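Local coordinates for flavoredoxin (PDB 3BNK), which binds flavin mononucleotide as its cofactor and, as a flavoredoxin, probably passes electrons between redox partners, at the interface of chains A and B. Residues are numbered along the deposited sequence; one frame, centred on the assembly and turned at random. Chains: chain A/B, Flavoredoxin.

Contact 1: the interface of chains A and B. Residues chain A 142-144, 147; chain B 3-5, 7.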
ATOM      1  N   SER A 142      -5.726   6.302  18.384  1.00 21.13           N
ATOM      2  CA  SER A 142      -5.807   4.877  18.667  1.00 21.37           C
ATOM      3  C   SER A 142      -6.379   4.695  20.066  1.00 21.44           C
ATOM      4  O   SER A 142      -7.044   5.587  20.589  1.00 20.99           O
ATOM      5  CB  SER A 142      -4.427   4.215  18.511  1.00 21.24           C
ATOM      6  OG  SER A 142      -4.532   2.812  18.337  1.00 20.88           O
ATOM      7  N   GLU A 143      -6.142   3.531  20.659  1.00 22.01           N
ATOM      8  CA  GLU A 143      -6.574   3.240  22.031  1.00 23.14           C
ATOM      9  C   GLU A 143      -5.428   2.540  22.733  1.00 22.49           C
ATOM     10  O   GLU A 143      -4.607   1.903  22.076  1.00 22.19           O
ATOM     11  CB  GLU A 143      -7.813   2.336  22.038  1.00 23.01           C
ATOM     12  CG  GLU A 143      -9.088   2.985  21.506  1.00 25.23           C
ATOM     13  CD  GLU A 143     -10.237   2.000  21.343  1.00 24.97           C
ATOM     14  OE1 GLU A 143     -10.306   1.018  22.106  1.00 27.44           O
ATOM     15  OE2 GLU A 143     -11.082   2.212  20.448  1.00 29.80           O
ATOM     16  N   GLU A 144      -5.369   2.648  24.059  1.00 22.62           N
ATOM     17  CA  GLU A 144      -4.278   2.031  24.824  1.00 22.85           C
ATOM     18  C   GLU A 144      -4.101   0.542  24.461  1.00 22.32           C
ATOM     19  O   GLU A 144      -2.972   0.060  24.307  1.00 21.81           O
ATOM     20  CB  GLU A 144      -4.495   2.223  26.340  1.00 23.43           C
ATOM     21  CG  GLU A 144      -3.389   1.657  27.247  1.00 25.62           C
ATOM     22  CD  GLU A 144      -3.506   0.145  27.500  1.00 30.50           C
ATOM     23  OE1 GLU A 144      -2.459  -0.512  27.743  1.00 32.38           O
ATOM     24  OE2 GLU A 144      -4.635  -0.400  27.451  1.00 33.01           O
ATOM     25  N   LEU A 147      -1.746  -0.310  21.556  1.00 22.87           N
ATOM     26  CA  LEU A 147      -0.473   0.406  21.633  1.00 23.30           C
ATOM     27  C   LEU A 147       0.593  -0.237  22.524  1.00 23.63           C
ATOM     28  O   LEU A 147       0.286  -0.824  23.573  1.00 23.94           O
ATOM     29  CB  LEU A 147      -0.725   1.852  22.092  1.00 23.32           C
ATOM     30  CG  LEU A 147      -1.665   2.715  21.236  1.00 22.68           C
ATOM     31  CD1 LEU A 147      -1.908   4.079  21.872  1.00 23.11           C
ATOM     32  CD2 LEU A 147      -1.135   2.867  19.832  1.00 22.69           C
TER
ATOM     33  N   GLU B   3     -11.311   5.055  25.618  1.00 32.34           N
ATOM     34  CA  GLU B   3     -11.218   6.389  25.041  1.00 31.82           C
ATOM     35  C   GLU B   3     -10.132   6.455  23.964  1.00 30.63           C
ATOM     36  O   GLU B   3      -9.146   5.720  24.007  1.00 30.76           O
ATOM     37  CB  GLU B   3     -10.978   7.451  26.124  1.00 32.17           C
ATOM     38  CG  GLU B   3      -9.786   7.175  27.032  1.00 34.76           C
ATOM     39  CD  GLU B   3      -9.040   8.432  27.456  1.00 38.68           C
ATOM     40  OE1 GLU B   3      -9.521   9.560  27.176  1.00 39.67           O
ATOM     41  OE2 GLU B   3      -7.955   8.285  28.072  1.00 40.39           O
ATOM     42  N   LYS B   4     -10.340   7.334  22.991  1.00 29.41           N
ATOM     43  CA  LYS B   4      -9.386   7.552  21.917  1.00 27.88           C
ATOM     44  C   LYS B   4      -8.167   8.336  22.393  1.00 27.24           C
ATOM     45  O   LYS B   4      -8.294   9.349  23.078  1.00 27.42           O
ATOM     46  CB  LYS B   4     -10.064   8.239  20.733  1.00 27.61           C
ATOM     47  CG  LYS B   4     -11.061   7.333  19.997  1.00 27.34           C
ATOM     48  CD  LYS B   4     -10.339   6.253  19.199  1.00 27.44           C
ATOM     49  CE  LYS B   4     -11.323   5.337  18.486  1.00 28.30           C
ATOM     50  NZ  LYS B   4     -10.616   4.303  17.671  1.00 30.02           N
ATOM     51  N   ILE B   5      -6.990   7.837  22.031  1.00 26.06           N
ATOM     52  CA  ILE B   5      -5.714   8.429  22.404  1.00 24.91           C
ATOM     53  C   ILE B   5      -5.073   9.084  21.177  1.00 24.15           C
ATOM     54  O   ILE B   5      -4.995   8.463  20.117  1.00 23.12           O
ATOM     55  CB  ILE B   5      -4.777   7.340  22.994  1.00 25.25           C
ATOM     56  CG1 ILE B   5      -5.371   6.805  24.304  1.00 26.38           C
ATOM     57  CG2 ILE B   5      -3.355   7.875  23.211  1.00 25.40           C
ATOM     58  CD1 ILE B   5      -4.422   5.981  25.127  1.00 28.53           C
ATOM     59  N   ILE B   7      -1.946  10.025  19.071  1.00 20.00           N
ATOM     60  CA  ILE B   7      -0.579   9.502  18.952  1.00 19.55           C
ATOM     61  C   ILE B   7       0.241  10.251  17.886  1.00 19.47           C
ATOM     62  O   ILE B   7      -0.285  11.119  17.183  1.00 19.47           O
ATOM     63  CB  ILE B   7      -0.530   7.938  18.734  1.00 19.42           C
ATOM     64  CG1 ILE B   7      -0.984   7.534  17.316  1.00 20.61           C
ATOM     65  CG2 ILE B   7      -1.280   7.186  19.852  1.00 19.07           C
ATOM     66  CD1 ILE B   7      -2.437   7.359  17.164  1.00 23.36           C
TER
HETATM   67  O   HOH W   1      -7.590   3.917  25.355  1.00 27.00           O
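Two isoleucines of chain B reach A:Ser142, A:Glu144 and A:Leu147 through contrasting torsions. In B:Ile5, CG1 lies beside the backbone N (chi1 -65°) and the chain runs on nearly straight, which carries the terminal methyl CD1 to A:Glu144, 3.9 Å from its CB. In B:Ile7, CG1 is instead lodged between the backbone N and the carbonyl carbon (chi1 73°), a crowded position that directs CD1 toward A:Ser142, 4.0 Å from its CB. The other branch of B:Ile7 turns to A:Leu147, with CG2 3.8 Å from the leucine CD1. Isoleucine suits the place of B:Ile7 because its two branches meet different chain A residues, while in B:Ile5 the long branch supplies the reach.

Backbone hydrogen bonds pair the two strands. A:Ser142, the last residue of strand 130-142, pairs in antiparallel fashion with B:Ile5, the first of strand 5-7, so the chain B segment extends a sheet of chain A. A:Ser142 N donates to B:Ile5 O at 2.9 Å. The return bond runs from B:Ile5 N to A:Ser142 O at 2.7 Å. The small serine probably eases the close approach, its CB being met by B:Ile7 CD1 while OG points away from the pairing edge.

Beyond the strand end, charge joins in. The side chains of A:Glu143 and B:Lys4 cross obliquely, and the carboxylate oxygen OE2 of A:Glu143 forms a long salt bridge with the side-chain nitrogen NZ of B:Lys4 at 3.5 Å. Glutamate is long enough to bring its carboxylate there while its CG packs near the B:Glu3 carbonyl. That same carbonyl is tied to the chain A backbone by water 1, which lies 2.9 Å from A:Glu144 N and 2.7 Å from B:Glu3 O.

Contact 2: the interface of chains A and B. Residues chain A 100, 110-111, 113, 116, 141-143; chain B 4.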
ATOM      1  N   PHE A 100     -16.937   9.605  14.910  1.00 23.38           N
ATOM      2  CA  PHE A 100     -16.404  10.773  15.605  1.00 23.05           C
ATOM      3  C   PHE A 100     -15.572  11.664  14.673  1.00 23.27           C
ATOM      4  O   PHE A 100     -14.987  11.186  13.688  1.00 23.00           O
ATOM      5  CB  PHE A 100     -15.628  10.365  16.869  1.00 22.46           C
ATOM      6  CG  PHE A 100     -14.219   9.895  16.610  1.00 22.43           C
ATOM      7  CD1 PHE A 100     -13.136  10.770  16.773  1.00 21.37           C
ATOM      8  CD2 PHE A 100     -13.967   8.579  16.225  1.00 19.97           C
ATOM      9  CE1 PHE A 100     -11.827  10.344  16.536  1.00 19.37           C
ATOM     10  CE2 PHE A 100     -12.665   8.143  15.987  1.00 20.43           C
ATOM     11  CZ  PHE A 100     -11.591   9.022  16.148  1.00 20.44           C
ATOM     12  N   ILE A 110     -13.989   6.414  12.409  1.00 18.37           N
ATOM     13  CA  ILE A 110     -14.751   5.264  12.932  1.00 18.04           C
ATOM     14  C   ILE A 110     -14.237   4.815  14.292  1.00 18.07           C
ATOM     15  O   ILE A 110     -13.115   4.298  14.400  1.00 17.20           O
ATOM     16  CB  ILE A 110     -14.703   4.073  11.949  1.00 17.95           C
ATOM     17  CG1 ILE A 110     -15.123   4.547  10.546  1.00 17.03           C
ATOM     18  CG2 ILE A 110     -15.554   2.880  12.496  1.00 16.07           C
ATOM     19  CD1 ILE A 110     -14.780   3.596   9.417  1.00 17.42           C
ATOM     20  N   LYS A 111     -15.074   5.015  15.313  1.00 18.77           N
ATOM     21  CA  LYS A 111     -14.766   4.636  16.708  1.00 19.78           C
ATOM     22  C   LYS A 111     -14.301   3.191  16.845  1.00 19.46           C
ATOM     23  O   LYS A 111     -13.355   2.906  17.580  1.00 19.41           O
ATOM     24  CB  LYS A 111     -16.002   4.819  17.593  1.00 20.07           C
ATOM     25  CG  LYS A 111     -16.002   6.031  18.492  1.00 23.64           C
ATOM     26  CD  LYS A 111     -17.173   5.926  19.471  1.00 28.76           C
ATOM     27  CE  LYS A 111     -17.855   7.272  19.707  1.00 30.52           C
ATOM     28  NZ  LYS A 111     -19.339   7.113  19.904  1.00 30.41           N
ATOM     29  N   CYS A 113     -12.872   1.275  14.653  1.00 17.89           N
ATOM     30  CA  CYS A 113     -11.580   0.981  14.032  1.00 16.99           C
ATOM     31  C   CYS A 113     -10.429   1.162  15.018  1.00 16.82           C
ATOM     32  O   CYS A 113     -10.525   1.907  16.003  1.00 16.19           O
ATOM     33  CB  CYS A 113     -11.341   1.796  12.748  1.00 16.71           C
ATOM     34  SG  CYS A 113     -12.232   1.184  11.303  1.00 16.20           S
ATOM     35  N   ASN A 116      -7.103   5.595  13.530  1.00 15.38           N
ATOM     36  CA  ASN A 116      -7.780   6.575  12.682  1.00 15.48           C
ATOM     37  C   ASN A 116      -6.795   7.661  12.329  1.00 15.57           C
ATOM     38  O   ASN A 116      -6.150   8.228  13.228  1.00 16.41           O
ATOM     39  CB  ASN A 116      -8.992   7.216  13.389  1.00 15.60           C
ATOM     40  CG  ASN A 116      -9.838   6.216  14.147  1.00 15.22           C
ATOM     41  OD1 ASN A 116      -9.667   6.041  15.348  1.00 13.80           O
ATOM     42  ND2 ASN A 116     -10.776   5.574  13.456  1.00 14.71           N
ATOM     43  N   TYR A 141      -5.300   8.762  15.864  1.00 20.26           N
ATOM     44  CA  TYR A 141      -6.056   8.276  17.037  1.00 20.94           C
ATOM     45  C   TYR A 141      -5.980   6.771  17.166  1.00 21.14           C
ATOM     46  O   TYR A 141      -6.168   6.044  16.182  1.00 20.74           O
ATOM     47  CB  TYR A 141      -7.545   8.649  16.942  1.00 21.25           C
ATOM     48  CG  TYR A 141      -7.808  10.136  16.932  1.00 22.62           C
ATOM     49  CD1 TYR A 141      -7.696  10.879  15.755  1.00 21.56           C
ATOM     50  CD2 TYR A 141      -8.155  10.803  18.106  1.00 22.70           C
ATOM     51  CE1 TYR A 141      -7.920  12.241  15.756  1.00 22.05           C
ATOM     52  CE2 TYR A 141      -8.391  12.160  18.111  1.00 22.59           C
ATOM     53  CZ  TYR A 141      -8.274  12.868  16.934  1.00 22.29           C
ATOM     54  OH  TYR A 141      -8.504  14.217  16.949  1.00 25.08           O
ATOM     55  N   SER A 142      -5.726   6.302  18.384  1.00 21.13           N
ATOM     56  CA  SER A 142      -5.807   4.877  18.667  1.00 21.37           C
ATOM     57  C   SER A 142      -6.379   4.695  20.066  1.00 21.44           C
ATOM     58  O   SER A 142      -7.044   5.587  20.589  1.00 20.99           O
ATOM     59  CB  SER A 142      -4.427   4.215  18.511  1.00 21.24           C
ATOM     60  OG  SER A 142      -4.532   2.812  18.337  1.00 20.88           O
ATOM     61  N   GLU A 143      -6.142   3.531  20.659  1.00 22.01           N
ATOM     62  CA  GLU A 143      -6.574   3.240  22.031  1.00 23.14           C
ATOM     63  C   GLU A 143      -5.428   2.540  22.733  1.00 22.49           C
ATOM     64  O   GLU A 143      -4.607   1.903  22.076  1.00 22.19           O
ATOM     65  CB  GLU A 143      -7.813   2.336  22.038  1.00 23.01           C
ATOM     66  CG  GLU A 143      -9.088   2.985  21.506  1.00 25.23           C
ATOM     67  CD  GLU A 143     -10.237   2.000  21.343  1.00 24.97           C
ATOM     68  OE1 GLU A 143     -10.306   1.018  22.106  1.00 27.44           O
ATOM     69  OE2 GLU A 143     -11.082   2.212  20.448  1.00 29.80           O
TER
ATOM     70  N   LYS B   4     -10.340   7.334  22.991  1.00 29.41           N
ATOM     71  CA  LYS B   4      -9.386   7.552  21.917  1.00 27.88           C
ATOM     72  C   LYS B   4      -8.167   8.336  22.393  1.00 27.24           C
ATOM     73  O   LYS B   4      -8.294   9.349  23.078  1.00 27.42           O
ATOM     74  CB  LYS B   4     -10.064   8.239  20.733  1.00 27.61           C
ATOM     75  CG  LYS B   4     -11.061   7.333  19.997  1.00 27.34           C
ATOM     76  CD  LYS B   4     -10.339   6.253  19.199  1.00 27.44           C
ATOM     77  CE  LYS B   4     -11.323   5.337  18.486  1.00 28.30           C
ATOM     78  NZ  LYS B   4     -10.616   4.303  17.671  1.00 30.02           N
TER
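B:Lys4 gives hydrogen bonds to several chain A oxygens. Its chain bends at chi2 (-72°) and then runs fully extended, delivering NZ to a cluster of oxygens. The side-chain oxygen OD1 of A:Asn116 receives B:Lys4 NZ at 3.1 Å, in the plane of the amide and on a lone pair. The carbonyl O of A:Lys111 takes a hydrogen bond from B:Lys4 NZ at 3.1 Å, with this side-chain nitrogen above the carbonyl plane, and A:Cys113 O adds another at 2.9 Å. Lysine suits the place: a long flexible stem ending in a donor of several N-H groups. A:Asn116 ND2 donates to A:Ile110 O at 2.8 Å, from above the carbonyl plane, which probably keeps OD1 turned to the lysine.

Apolar contacts guide the stem. B:Lys4 CE lies 4.0 Å from A:Phe100 CE2 and also packs against the A:Lys111 backbone, while CB passes A:Tyr141 at CD2. The edge of the A:Phe100 ring points at the A:Tyr141 face, CE1 lying over its centre. Replacing the lysine with an alanine would probably leave the gathered oxygens of A:Lys111, A:Cys113 and A:Asn116 without their shared donor and A:Phe100 without its aliphatic neighbour.

The pocket lies where strands 99-100, 109-110, 115-126 and 130-142 of chain A come together with the 111-113 loop, within the flavin reductase-like region.

Contact 1 and contact 2 are neighbours, the centres of their C-alpha atoms about 7 Å apart, and they share A:Ser142, A:Glu143 and B:Lys4. Both hold the N-terminal segment of chain B against chain A: contact 1 fixes its backbone at the end of strand 130-142, while contact 2 takes in one side chain from the same segment. The strand pairing in contact 1 is likely to position the lysine of contact 2. Two-fold symmetry repeats the pair with chains exchanged, giving a reciprocal exchange of N-terminal arms that may stabilise a dimer, though the structure alone does not show its state in solution.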